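Local coordinates for inositol monophosphatase family protein (Staphylococcus aureus, PDB 5I3S) that probably hydrolyses inositol monophosphate or a related phosphate monoester, as a member of the FIG superfamily with the sugar phosphatase fold, at residues Glu187-Ala192 against Leu213-Glu218; Gln137-Leu142 against Val191-Leu196; Asn220-Asn225 against Gly242-His247. All blocks are in the same frame, centred on the assembly; numbering follows the deposited sequence.

The three contacts form a connected patch: their centres lie about 7 Å apart for contacts 1 and 2, about 10 Å for 1 and 3, and about 13 Å for 2 and 3. Along the chain, 137-142 comes first, then helix 184-193, whose Val191 and Ala192 serve contacts 2 and 1, then helix 206-218; contact 3 opens only after both have closed. Contact 2 starts from the edge of the seven-stranded sheet, and contact 3 lies at the edge of the five-stranded one. The helix pair of contact 1 occupies the layer between: Val189 and Ile215 touch strands 109-117 and 122-127, Ile188 and Val191 strand 198-201. Contacts 2 and 3 tie its C-terminal ends to the surrounding chain.

Contact 1. Residues Glu187-Ala192 against Leu213-Glu218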
ATOM      1  N   GLU A 187      -5.307   3.347   6.758  1.00 14.97           N
ATOM      2  CA  GLU A 187      -5.874   1.992   6.526  1.00 14.19           C
ATOM      3  C   GLU A 187      -7.333   1.855   7.003  1.00 13.71           C
ATOM      4  O   GLU A 187      -8.142   1.187   6.372  1.00 13.46           O
ATOM      5  CB  GLU A 187      -4.961   0.901   7.107  1.00 13.38           C
ATOM      6  CG  GLU A 187      -3.735   0.670   6.219  1.00 13.43           C
ATOM      7  CD  GLU A 187      -2.503   0.215   6.964  1.00 13.97           C
ATOM      8  OE1 GLU A 187      -2.178   0.743   8.070  1.00 15.30           O
ATOM      9  OE2 GLU A 187      -1.842  -0.671   6.439  1.00 13.54           O
ATOM     10  N   ILE A 188      -7.653   2.486   8.121  1.00 14.32           N
ATOM     11  CA  ILE A 188      -9.015   2.493   8.662  1.00 14.20           C
ATOM     12  C   ILE A 188      -9.894   3.333   7.709  1.00 14.33           C
ATOM     13  O   ILE A 188     -10.980   2.942   7.374  1.00 14.58           O
ATOM     14  CB  ILE A 188      -8.993   3.067  10.102  1.00 14.49           C
ATOM     15  CG1 ILE A 188      -8.283   2.122  11.060  1.00 14.12           C
ATOM     16  CG2 ILE A 188     -10.394   3.415  10.629  1.00 14.97           C
ATOM     17  CD1 ILE A 188      -8.011   2.762  12.424  1.00 14.41           C
ATOM     18  N   VAL A 189      -9.413   4.475   7.248  1.00 15.32           N
ATOM     19  CA  VAL A 189     -10.110   5.189   6.160  1.00 16.43           C
ATOM     20  C   VAL A 189     -10.251   4.364   4.856  1.00 17.12           C
ATOM     21  O   VAL A 189     -11.299   4.452   4.217  1.00 17.12           O
ATOM     22  CB  VAL A 189      -9.436   6.530   5.858  1.00 16.69           C
ATOM     23  CG1 VAL A 189      -9.895   7.119   4.529  1.00 16.67           C
ATOM     24  CG2 VAL A 189      -9.708   7.483   6.992  1.00 17.55           C
ATOM     25  N   SER A 190      -9.239   3.575   4.454  1.00 16.75           N
ATOM     26  CA  SER A 190      -9.408   2.662   3.320  1.00 16.70           C
ATOM     27  C   SER A 190     -10.557   1.699   3.529  1.00 17.35           C
ATOM     28  O   SER A 190     -11.221   1.299   2.565  1.00 18.22           O
ATOM     29  CB  SER A 190      -8.167   1.836   3.070  1.00 17.81           C
ATOM     30  OG  SER A 190      -7.079   2.649   2.745  1.00 17.92           O
ATOM     31  N   VAL A 191     -10.825   1.300   4.772  1.00 17.14           N
ATOM     32  CA  VAL A 191     -12.064   0.532   5.009  1.00 15.78           C
ATOM     33  C   VAL A 191     -13.302   1.425   4.813  1.00 14.87           C
ATOM     34  O   VAL A 191     -14.256   1.040   4.145  1.00 13.77           O
ATOM     35  CB  VAL A 191     -12.037  -0.231   6.347  1.00 15.67           C
ATOM     36  CG1 VAL A 191     -13.251  -1.160   6.494  1.00 15.31           C
ATOM     37  CG2 VAL A 191     -10.790  -1.112   6.418  1.00 15.92           C
ATOM     38  N   ALA A 192     -13.287   2.611   5.390  1.00 14.86           N
ATOM     39  CA  ALA A 192     -14.402   3.518   5.208  1.00 16.09           C
ATOM     40  C   ALA A 192     -14.710   3.836   3.739  1.00 17.49           C
ATOM     41  O   ALA A 192     -15.881   3.973   3.420  1.00 19.83           O
ATOM     42  CB  ALA A 192     -14.210   4.807   5.984  1.00 16.09           C
ATOM     43  N   LEU A 213     -11.970   6.084  13.262  1.00 22.37           N
ATOM     44  CA  LEU A 213     -13.122   5.347  13.771  1.00 23.83           C
ATOM     45  C   LEU A 213     -14.455   6.084  13.563  1.00 23.48           C
ATOM     46  O   LEU A 213     -15.460   5.457  13.253  1.00 22.67           O
ATOM     47  CB  LEU A 213     -12.941   5.041  15.241  1.00 24.16           C
ATOM     48  CG  LEU A 213     -13.170   3.606  15.618  1.00 29.21           C
ATOM     49  CD1 LEU A 213     -12.329   2.590  14.829  1.00 26.81           C
ATOM     50  CD2 LEU A 213     -12.870   3.524  17.110  1.00 32.33           C
ATOM     51  N   VAL A 214     -14.435   7.404  13.692  1.00 22.36           N
ATOM     52  CA  VAL A 214     -15.665   8.213  13.546  1.00 22.91           C
ATOM     53  C   VAL A 214     -16.138   8.155  12.103  1.00 21.72           C
ATOM     54  O   VAL A 214     -17.347   7.991  11.830  1.00 23.45           O
ATOM     55  CB  VAL A 214     -15.439   9.685  14.014  1.00 24.32           C
ATOM     56  CG1 VAL A 214     -16.698  10.544  13.865  1.00 25.46           C
ATOM     57  CG2 VAL A 214     -14.949   9.716  15.464  1.00 25.35           C
ATOM     58  N   ILE A 215     -15.175   8.227  11.183  1.00 20.76           N
ATOM     59  CA  ILE A 215     -15.425   8.147   9.730  1.00 20.90           C
ATOM     60  C   ILE A 215     -15.980   6.754   9.357  1.00 21.45           C
ATOM     61  O   ILE A 215     -17.014   6.606   8.681  1.00 21.48           O
ATOM     62  CB  ILE A 215     -14.121   8.530   8.940  1.00 20.67           C
ATOM     63  CG1 ILE A 215     -13.760  10.013   9.189  1.00 20.37           C
ATOM     64  CG2 ILE A 215     -14.286   8.297   7.452  1.00 20.36           C
ATOM     65  CD1 ILE A 215     -12.307  10.389   9.038  1.00 19.64           C
ATOM     66  N   LEU A 216     -15.309   5.728   9.838  1.00 20.88           N
ATOM     67  CA  LEU A 216     -15.751   4.355   9.648  1.00 20.93           C
ATOM     68  C   LEU A 216     -17.179   4.170  10.085  1.00 19.98           C
ATOM     69  O   LEU A 216     -17.968   3.602   9.377  1.00 20.99           O
ATOM     70  CB  LEU A 216     -14.848   3.410  10.500  1.00 21.49           C
ATOM     71  CG  LEU A 216     -14.674   1.921  10.211  1.00 21.88           C
ATOM     72  CD1 LEU A 216     -14.916   1.033  11.415  1.00 24.46           C
ATOM     73  CD2 LEU A 216     -15.423   1.430   8.986  1.00 24.17           C
ATOM     74  N   TYR A 217     -17.513   4.641  11.272  1.00 20.65           N
ATOM     75  CA  TYR A 217     -18.833   4.391  11.818  1.00 22.35           C
ATOM     76  C   TYR A 217     -19.952   5.145  10.999  1.00 24.72           C
ATOM     77  O   TYR A 217     -21.031   4.573  10.763  1.00 24.63           O
ATOM     78  CB  TYR A 217     -18.868   4.663  13.329  1.00 23.23           C
ATOM     79  CG  TYR A 217     -18.250   3.568  14.252  1.00 25.38           C
ATOM     80  CD1 TYR A 217     -18.250   2.179  13.936  1.00 22.45           C
ATOM     81  CD2 TYR A 217     -17.760   3.928  15.495  1.00 26.24           C
ATOM     82  N   GLU A 218     -19.664   6.346  10.484  1.00 24.15           N
ATOM     83  CA  GLU A 218     -20.607   7.027   9.582  1.00 24.32           C
ATOM     84  C   GLU A 218     -20.940   6.297   8.295  1.00 24.90           C
ATOM     85  O   GLU A 218     -22.061   6.451   7.822  1.00 27.31           O
ATOM     86  CB  GLU A 218     -20.182   8.439   9.270  1.00 23.48           C
ATOM     87  CG  GLU A 218     -20.238   9.317  10.489  1.00 26.52           C
ATOM     88  CD  GLU A 218     -21.657   9.433  11.087  1.00 27.51           C
ATOM     89  OE1 GLU A 218     -22.601   9.848  10.358  1.00 26.58           O
ATOM     90  OE2 GLU A 218     -21.808   9.143  12.295  1.00 29.08           O
TER
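Ala192 and Ile215 meet methyl to methyl in the middle layer of the alpha/beta sandwich of the sugar phosphatase fold. The two helices run nearly parallel: the axes of segments 187-192 and 213-218 differ by 12° and approach to 8.6 Å. The small CB of Ala192 lets the backbones close in at this point, with Ala192 CA only 4.7 Å from Leu216 CA. Ile215 presents its two branches separately. CG2, anti to the backbone N, points its methyl at Ala192 CB (3.8 Å), while CD1, at the end of the other branch, reaches Val189 CG2 (4.4 Å). Val189 and Ile215 then rest together on Tyr124 and Val115 of the seven-stranded sheet. At the other flank, Leu216 and Val191 cross obliquely, touching through CD2 and CG1 at 4.2 Å. Ile188 and Val191 also pack on Tyr199 of strand 198-201, so the apolar helix pair bears on both sheets of the sandwich. Ile188 contributes CG2 rather than its longer branch: this methyl is likewise anti to the backbone N, and it sits 4.1 Å from Leu213 N and 4.5 Å from Leu216 CB.

Contact 2. Residues Gln137-Leu142 against Val191-Leu196; sequences QPLKPL and VATGNL
Leu139 and Leu142 belong to an extended segment that passes over the C-terminal end of helix 184-193. The closest backbone approaches are 6.5 Å between Leu139 CA and Thr193 CA and 6.8 Å between Leu142 CA and Gly194 CA, and the backbones are joined through a water rather than directly. Gly194 is the first residue to leave the helix; its positive phi (86°) turns the chain away while two bonds return to the last turn. One of these is the bond from Gly194 N to Val191 O, 3.1 Å. The water donates to Lys140 O at 2.8 Å and to Ala192 O at 2.6 Å, and so supplies a donor to a carbonyl at the helix end.

Beside this bridge, the isobutyl group of Leu142 lies against the same terminal carbonyls. Its CD2 is 3.4 Å from both Val191 O and Ala192 O, so a methyl borders the polar rim of the last turn; CD1 also lies by Val191 O and makes only a loose contact with Val191 CG1. Both methyls of Leu139 approach Thr193 CG2, CD2 to 4.0 Å and CD1 to 4.1 Å. The threonine offers this methyl because OG1 takes the place between backbone N and carbonyl carbon (chi1 58°), where it makes weak hydrogen bonds to Val189 O and Ser190 O. Val219 packs on Leu139, Leu142 and Ala192, joining the end of helix 206-218 to the cluster. Just beyond the turn, Asn195 hydrogen-bonds Gln94 and Glu96 of the second subunit, which places the helix end near the dimer interface. The arrangement is a Schellman motif at a helix C-terminus, with leucine methyls packed beside its carbonyls, covered by the chain that leaves edge strand 137-138 of the seven-stranded sheet for the second half of the alpha/beta sandwich.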
ATOM      1  N   GLN A 137     -16.939  15.570  -1.007  1.00 30.82           N
ATOM      2  CA  GLN A 137     -17.723  14.418  -1.509  1.00 34.42           C
ATOM      3  C   GLN A 137     -18.092  13.444  -0.376  1.00 32.82           C
ATOM      4  O   GLN A 137     -17.214  12.995   0.372  1.00 26.21           O
ATOM      5  CB  GLN A 137     -16.981  13.583  -2.593  1.00 35.49           C
ATOM      6  CG  GLN A 137     -16.529  14.356  -3.814  1.00 40.66           C
ATOM      7  CD  GLN A 137     -17.670  15.069  -4.560  1.00 46.60           C
ATOM      8  OE1 GLN A 137     -18.779  14.533  -4.721  1.00 44.02           O
ATOM      9  NE2 GLN A 137     -17.393  16.285  -5.019  1.00 48.22           N
ATOM     10  N   PRO A 138     -19.383  13.085  -0.291  1.00 32.82           N
ATOM     11  CA  PRO A 138     -19.812  12.196   0.772  1.00 32.12           C
ATOM     12  C   PRO A 138     -19.374  10.773   0.430  1.00 30.29           C
ATOM     13  O   PRO A 138     -19.332  10.434  -0.727  1.00 30.57           O
ATOM     14  CB  PRO A 138     -21.352  12.373   0.783  1.00 33.32           C
ATOM     15  CG  PRO A 138     -21.717  12.797  -0.607  1.00 34.35           C
ATOM     16  CD  PRO A 138     -20.511  13.548  -1.136  1.00 34.47           C
ATOM     17  N   LEU A 139     -19.006   9.985   1.428  1.00 27.74           N
ATOM     18  CA  LEU A 139     -18.736   8.559   1.243  1.00 26.79           C
ATOM     19  C   LEU A 139     -20.038   7.794   1.371  1.00 25.65           C
ATOM     20  O   LEU A 139     -20.877   8.170   2.170  1.00 27.78           O
ATOM     21  CB  LEU A 139     -17.781   8.081   2.321  1.00 26.80           C
ATOM     22  CG  LEU A 139     -16.408   8.742   2.317  1.00 26.97           C
ATOM     23  CD1 LEU A 139     -15.578   8.087   3.390  1.00 27.00           C
ATOM     24  CD2 LEU A 139     -15.741   8.565   0.956  1.00 26.24           C
ATOM     25  N   LYS A 140     -20.184   6.742   0.573  1.00 26.10           N
ATOM     26  CA  LYS A 140     -21.328   5.813   0.598  1.00 29.18           C
ATOM     27  C   LYS A 140     -21.195   4.810   1.750  1.00 28.22           C
ATOM     28  O   LYS A 140     -20.061   4.401   2.071  1.00 22.66           O
ATOM     29  CB  LYS A 140     -21.422   4.954  -0.683  1.00 31.36           C
ATOM     30  CG  LYS A 140     -21.426   5.684  -2.021  1.00 36.72           C
ATOM     31  CD  LYS A 140     -22.658   6.550  -2.209  1.00 43.15           C
ATOM     32  CE  LYS A 140     -22.321   7.901  -2.833  1.00 49.81           C
ATOM     33  NZ  LYS A 140     -23.298   8.927  -2.366  1.00 52.74           N
ATOM     34  N   PRO A 141     -22.351   4.374   2.324  1.00 28.20           N
ATOM     35  CA  PRO A 141     -22.343   3.224   3.205  1.00 26.25           C
ATOM     36  C   PRO A 141     -21.673   2.032   2.565  1.00 25.05           C
ATOM     37  O   PRO A 141     -21.584   1.879   1.306  1.00 21.82           O
ATOM     38  CB  PRO A 141     -23.829   2.948   3.462  1.00 29.07           C
ATOM     39  CG  PRO A 141     -24.473   4.285   3.336  1.00 28.58           C
ATOM     40  CD  PRO A 141     -23.718   4.929   2.193  1.00 28.82           C
ATOM     41  N   LEU A 142     -21.133   1.227   3.456  1.00 23.92           N
ATOM     42  CA  LEU A 142     -20.452   0.024   3.088  1.00 22.42           C
ATOM     43  C   LEU A 142     -21.484  -1.058   2.869  1.00 23.05           C
ATOM     44  O   LEU A 142     -22.552  -1.028   3.449  1.00 19.61           O
ATOM     45  CB  LEU A 142     -19.495  -0.375   4.225  1.00 21.97           C
ATOM     46  CG  LEU A 142     -18.374   0.649   4.542  1.00 21.26           C
ATOM     47  CD1 LEU A 142     -17.456   0.090   5.599  1.00 20.37           C
ATOM     48  CD2 LEU A 142     -17.583   0.976   3.279  1.00 21.48           C
ATOM     49  N   VAL A 191     -10.825   1.300   4.772  1.00 17.14           N
ATOM     50  CA  VAL A 191     -12.064   0.532   5.009  1.00 15.78           C
ATOM     51  C   VAL A 191     -13.302   1.425   4.813  1.00 14.87           C
ATOM     52  O   VAL A 191     -14.256   1.040   4.145  1.00 13.77           O
ATOM     53  CB  VAL A 191     -12.037  -0.231   6.347  1.00 15.67           C
ATOM     54  CG1 VAL A 191     -13.251  -1.160   6.494  1.00 15.31           C
ATOM     55  CG2 VAL A 191     -10.790  -1.112   6.418  1.00 15.92           C
ATOM     56  N   ALA A 192     -13.287   2.611   5.390  1.00 14.86           N
ATOM     57  CA  ALA A 192     -14.402   3.518   5.208  1.00 16.09           C
ATOM     58  C   ALA A 192     -14.710   3.836   3.739  1.00 17.49           C
ATOM     59  O   ALA A 192     -15.881   3.973   3.420  1.00 19.83           O
ATOM     60  CB  ALA A 192     -14.210   4.807   5.984  1.00 16.09           C
ATOM     61  N   THR A 193     -13.693   3.955   2.877  1.00 17.81           N
ATOM     62  CA  THR A 193     -13.905   4.240   1.454  1.00 19.15           C
ATOM     63  C   THR A 193     -14.186   3.020   0.615  1.00 19.94           C
ATOM     64  O   THR A 193     -14.493   3.165  -0.558  1.00 21.83           O
ATOM     65  CB  THR A 193     -12.684   4.956   0.796  1.00 20.18           C
ATOM     66  OG1 THR A 193     -11.507   4.154   0.943  1.00 22.13           O
ATOM     67  CG2 THR A 193     -12.437   6.346   1.438  1.00 20.03           C
ATOM     68  N   GLY A 194     -14.042   1.821   1.165  1.00 19.94           N
ATOM     69  CA  GLY A 194     -14.222   0.598   0.388  1.00 19.67           C
ATOM     70  C   GLY A 194     -13.002   0.105  -0.354  1.00 20.14           C
ATOM     71  O   GLY A 194     -13.100  -0.877  -1.075  1.00 19.80           O
ATOM     72  N   ASN A 195     -11.841   0.746  -0.163  1.00 19.79           N
ATOM     73  CA  ASN A 195     -10.603   0.278  -0.774  1.00 20.12           C
ATOM     74  C   ASN A 195     -10.048  -1.018  -0.160  1.00 20.28           C
ATOM     75  O   ASN A 195      -9.331  -1.774  -0.836  1.00 20.36           O
ATOM     76  CB  ASN A 195      -9.532   1.383  -0.768  1.00 21.70           C
ATOM     77  CG  ASN A 195      -9.593   2.246  -2.019  1.00 25.29           C
ATOM     78  OD1 ASN A 195     -10.616   2.258  -2.762  1.00 25.76           O
ATOM     79  ND2 ASN A 195      -8.501   2.974  -2.285  1.00 25.47           N
ATOM     80  N   LEU A 196     -10.362  -1.255   1.106  1.00 18.91           N
ATOM     81  CA  LEU A 196     -10.109  -2.518   1.761  1.00 19.40           C
ATOM     82  C   LEU A 196     -11.410  -2.930   2.453  1.00 19.98           C
ATOM     83  O   LEU A 196     -12.120  -2.072   2.976  1.00 23.32           O
ATOM     84  CB  LEU A 196      -9.027  -2.361   2.830  1.00 19.20           C
ATOM     85  CG  LEU A 196      -7.591  -1.952   2.487  1.00 20.26           C
ATOM     86  CD1 LEU A 196      -6.753  -1.812   3.763  1.00 20.45           C
ATOM     87  CD2 LEU A 196      -6.990  -2.994   1.556  1.00 21.92           C
TER
HETATM   88  O   HOH W   1     -17.410   3.993   1.350  1.00 24.17           O

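Contact 3. Residues Asn220-Asn225 against Gly242-His247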
ATOM      1  N   ASN A 220     -21.312   3.024   8.290  1.00 24.38           N
ATOM      2  CA  ASN A 220     -21.847   1.732   8.795  1.00 30.01           C
ATOM      3  C   ASN A 220     -20.870   0.605   8.891  1.00 26.57           C
ATOM      4  O   ASN A 220     -21.312  -0.551   8.875  1.00 25.24           O
ATOM      5  CB  ASN A 220     -23.082   1.238   7.979  1.00 35.88           C
ATOM      6  CG  ASN A 220     -24.364   1.557   8.656  1.00 43.64           C
ATOM      7  OD1 ASN A 220     -25.059   2.503   8.281  1.00 51.20           O
ATOM      8  ND2 ASN A 220     -24.684   0.781   9.694  1.00 53.32           N
ATOM      9  N   GLY A 221     -19.580   0.912   9.055  1.00 24.94           N
ATOM     10  CA  GLY A 221     -18.594  -0.144   9.291  1.00 27.25           C
ATOM     11  C   GLY A 221     -18.621  -0.583  10.741  1.00 29.32           C
ATOM     12  O   GLY A 221     -19.297   0.073  11.551  1.00 30.89           O
ATOM     13  N   GLN A 222     -17.933  -1.692  11.083  1.00 28.04           N
ATOM     14  CA  GLN A 222     -17.705  -1.993  12.481  1.00 25.91           C
ATOM     15  C   GLN A 222     -16.275  -2.220  12.941  1.00 24.84           C
ATOM     16  O   GLN A 222     -15.396  -2.644  12.196  1.00 22.10           O
ATOM     17  CB  GLN A 222     -18.593  -3.082  13.016  1.00 30.65           C
ATOM     18  CG  GLN A 222     -18.853  -4.253  12.117  1.00 34.30           C
ATOM     19  CD  GLN A 222     -19.727  -5.297  12.821  1.00 41.90           C
ATOM     20  OE1 GLN A 222     -20.208  -6.286  12.219  1.00 45.80           O
ATOM     21  NE2 GLN A 222     -19.934  -5.083  14.119  1.00 43.28           N
ATOM     22  N   ALA A 223     -16.098  -1.939  14.227  1.00 21.98           N
ATOM     23  CA  ALA A 223     -14.817  -1.943  14.847  1.00 21.59           C
ATOM     24  C   ALA A 223     -14.932  -2.633  16.168  1.00 18.72           C
ATOM     25  O   ALA A 223     -15.859  -2.408  16.880  1.00 16.56           O
ATOM     26  CB  ALA A 223     -14.310  -0.538  15.035  1.00 20.27           C
ATOM     27  N   SER A 224     -13.947  -3.472  16.439  1.00 17.68           N
ATOM     28  CA  SER A 224     -13.735  -4.078  17.699  1.00 16.68           C
ATOM     29  C   SER A 224     -12.228  -4.315  17.837  1.00 17.32           C
ATOM     30  O   SER A 224     -11.467  -3.979  16.947  1.00 16.39           O
ATOM     31  CB  SER A 224     -14.452  -5.424  17.751  1.00 14.83           C
ATOM     32  OG  SER A 224     -13.826  -6.351  16.883  1.00 14.01           O
ATOM     33  N   ASN A 225     -11.831  -4.910  18.961  1.00 17.34           N
ATOM     34  CA  ASN A 225     -10.513  -5.474  19.099  1.00 17.08           C
ATOM     35  C   ASN A 225     -10.623  -6.912  18.638  1.00 17.73           C
ATOM     36  O   ASN A 225     -11.693  -7.322  18.109  1.00 16.55           O
ATOM     37  CB  ASN A 225      -9.986  -5.291  20.525  1.00 16.99           C
ATOM     38  CG  ASN A 225     -10.587  -6.229  21.536  1.00 16.25           C
ATOM     39  OD1 ASN A 225     -11.481  -7.016  21.283  1.00 17.83           O
ATOM     40  ND2 ASN A 225     -10.073  -6.138  22.718  1.00 18.27           N
ATOM     41  N   GLY A 242     -13.930  -3.423   9.545  1.00 15.37           N
ATOM     42  CA  GLY A 242     -14.411  -3.953   8.301  1.00 16.36           C
ATOM     43  C   GLY A 242     -15.862  -3.574   8.025  1.00 15.63           C
ATOM     44  O   GLY A 242     -16.520  -2.952   8.850  1.00 14.39           O
ATOM     45  N   ASN A 243     -16.340  -3.992   6.877  1.00 16.54           N
ATOM     46  CA  ASN A 243     -17.776  -4.015   6.635  1.00 18.16           C
ATOM     47  C   ASN A 243     -18.398  -5.037   7.594  1.00 19.44           C
ATOM     48  O   ASN A 243     -17.730  -5.966   8.050  1.00 21.60           O
ATOM     49  CB  ASN A 243     -18.109  -4.244   5.145  1.00 18.19           C
ATOM     50  CG  ASN A 243     -17.816  -5.657   4.618  1.00 19.24           C
ATOM     51  OD1 ASN A 243     -18.453  -6.649   5.002  1.00 20.25           O
ATOM     52  ND2 ASN A 243     -16.941  -5.738   3.634  1.00 19.61           N
ATOM     53  N   ARG A 244     -19.631  -4.779   7.991  1.00 21.11           N
ATOM     54  CA  ARG A 244     -20.384  -5.601   8.948  1.00 22.23           C
ATOM     55  C   ARG A 244     -20.247  -7.046   8.711  1.00 20.62           C
ATOM     56  O   ARG A 244     -19.777  -7.780   9.579  1.00 19.52           O
ATOM     57  CB  ARG A 244     -21.855  -5.212   8.954  1.00 24.74           C
ATOM     58  CG  ARG A 244     -22.048  -3.995   9.825  1.00 28.70           C
ATOM     59  CD  ARG A 244     -23.370  -3.255   9.679  1.00 32.86           C
ATOM     60  NE  ARG A 244     -23.251  -2.088  10.549  1.00 39.72           N
ATOM     61  CZ  ARG A 244     -23.344  -2.092  11.888  1.00 42.87           C
ATOM     62  NH1 ARG A 244     -23.653  -3.197  12.561  1.00 44.48           N
ATOM     63  NH2 ARG A 244     -23.148  -0.960  12.570  1.00 44.13           N
ATOM     64  N   GLY A 245     -20.564  -7.439   7.494  1.00 21.16           N
ATOM     65  CA  GLY A 245     -20.600  -8.840   7.147  1.00 23.09           C
ATOM     66  C   GLY A 245     -19.275  -9.546   7.412  1.00 24.09           C
ATOM     67  O   GLY A 245     -19.194 -10.621   7.998  1.00 24.16           O
ATOM     68  N   LEU A 246     -18.191  -8.972   6.975  1.00 22.60           N
ATOM     69  CA  LEU A 246     -17.058  -9.777   7.103  1.00 22.74           C
ATOM     70  C   LEU A 246     -16.257  -9.516   8.357  1.00 20.71           C
ATOM     71  O   LEU A 246     -15.408 -10.336   8.721  1.00 18.42           O
ATOM     72  CB  LEU A 246     -16.266  -9.695   5.873  1.00 24.54           C
ATOM     73  CG  LEU A 246     -14.935  -9.124   6.066  1.00 23.85           C
ATOM     74  CD1 LEU A 246     -14.150  -9.799   4.969  1.00 23.63           C
ATOM     75  CD2 LEU A 246     -15.152  -7.604   6.062  1.00 23.75           C
ATOM     76  N   HIS A 247     -16.529  -8.393   9.016  1.00 19.59           N
ATOM     77  CA  HIS A 247     -16.161  -8.292  10.395  1.00 19.95           C
ATOM     78  C   HIS A 247     -16.730  -9.471  11.200  1.00 21.21           C
ATOM     79  O   HIS A 247     -15.973 -10.145  11.901  1.00 23.53           O
ATOM     80  CB  HIS A 247     -16.641  -6.988  10.989  1.00 20.58           C
ATOM     81  CG  HIS A 247     -16.147  -6.760  12.378  1.00 19.67           C
ATOM     82  ND1 HIS A 247     -16.688  -7.400  13.474  1.00 20.06           N
ATOM     83  CD2 HIS A 247     -15.152  -5.984  12.847  1.00 19.16           C
ATOM     84  CE1 HIS A 247     -16.069  -7.010  14.567  1.00 19.18           C
ATOM     85  NE2 HIS A 247     -15.127  -6.153  14.213  1.00 21.72           N
TER
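Gln222 lies over one face of the His247 imidazole while Ser224, two residues along the same strand, meets the ring's edge, so two side chains of one short strand grip the histidine from different directions. Gln222 CG stands 4.1 Å from the ring centroid, 28° off the ring normal, a CH-pi contact. Beyond CG the chain is extended, and the amide plane continues the stack at 25° to the ring. In His247, chi1 of -173° sets CG anti to the backbone N, on the strand side. NE2 donates to Ser224 OG at 3.0 Å, with the hydroxyl oxygen close to the ring plane.

The backbones meet in a single antiparallel hydrogen-bonded pair at the edge of the five-stranded sheet: Gln222 N to Gly242 O is 2.9 Å and Gly242 N to Gln222 O is 3.1 Å. Strand 237-242 ends there and Asn243 serves as N-cap of helix 244-255, its OD1 accepting from Leu246 N at 3.1 Å; its ND2 bonds Ser145 OG. Arg244 extends back across the turn at Asn220, the positive-phi residue of the Schellman motif that closes helix 206-218, and NE gives Asn220 O a weak hydrogen bond (3.0 Å).

Ser224 OG also donates to Asn225 O at 2.6 Å. The hydroxyl therefore acts as acceptor and donor at once, and the resulting chain, His247 NE2 to Ser224 OG to Asn225 O, is consistent with a proton on NE2, since the hydroxyl's own hydrogen is used for Asn225 O; two partners would then limit the rotation of the hydroxyl.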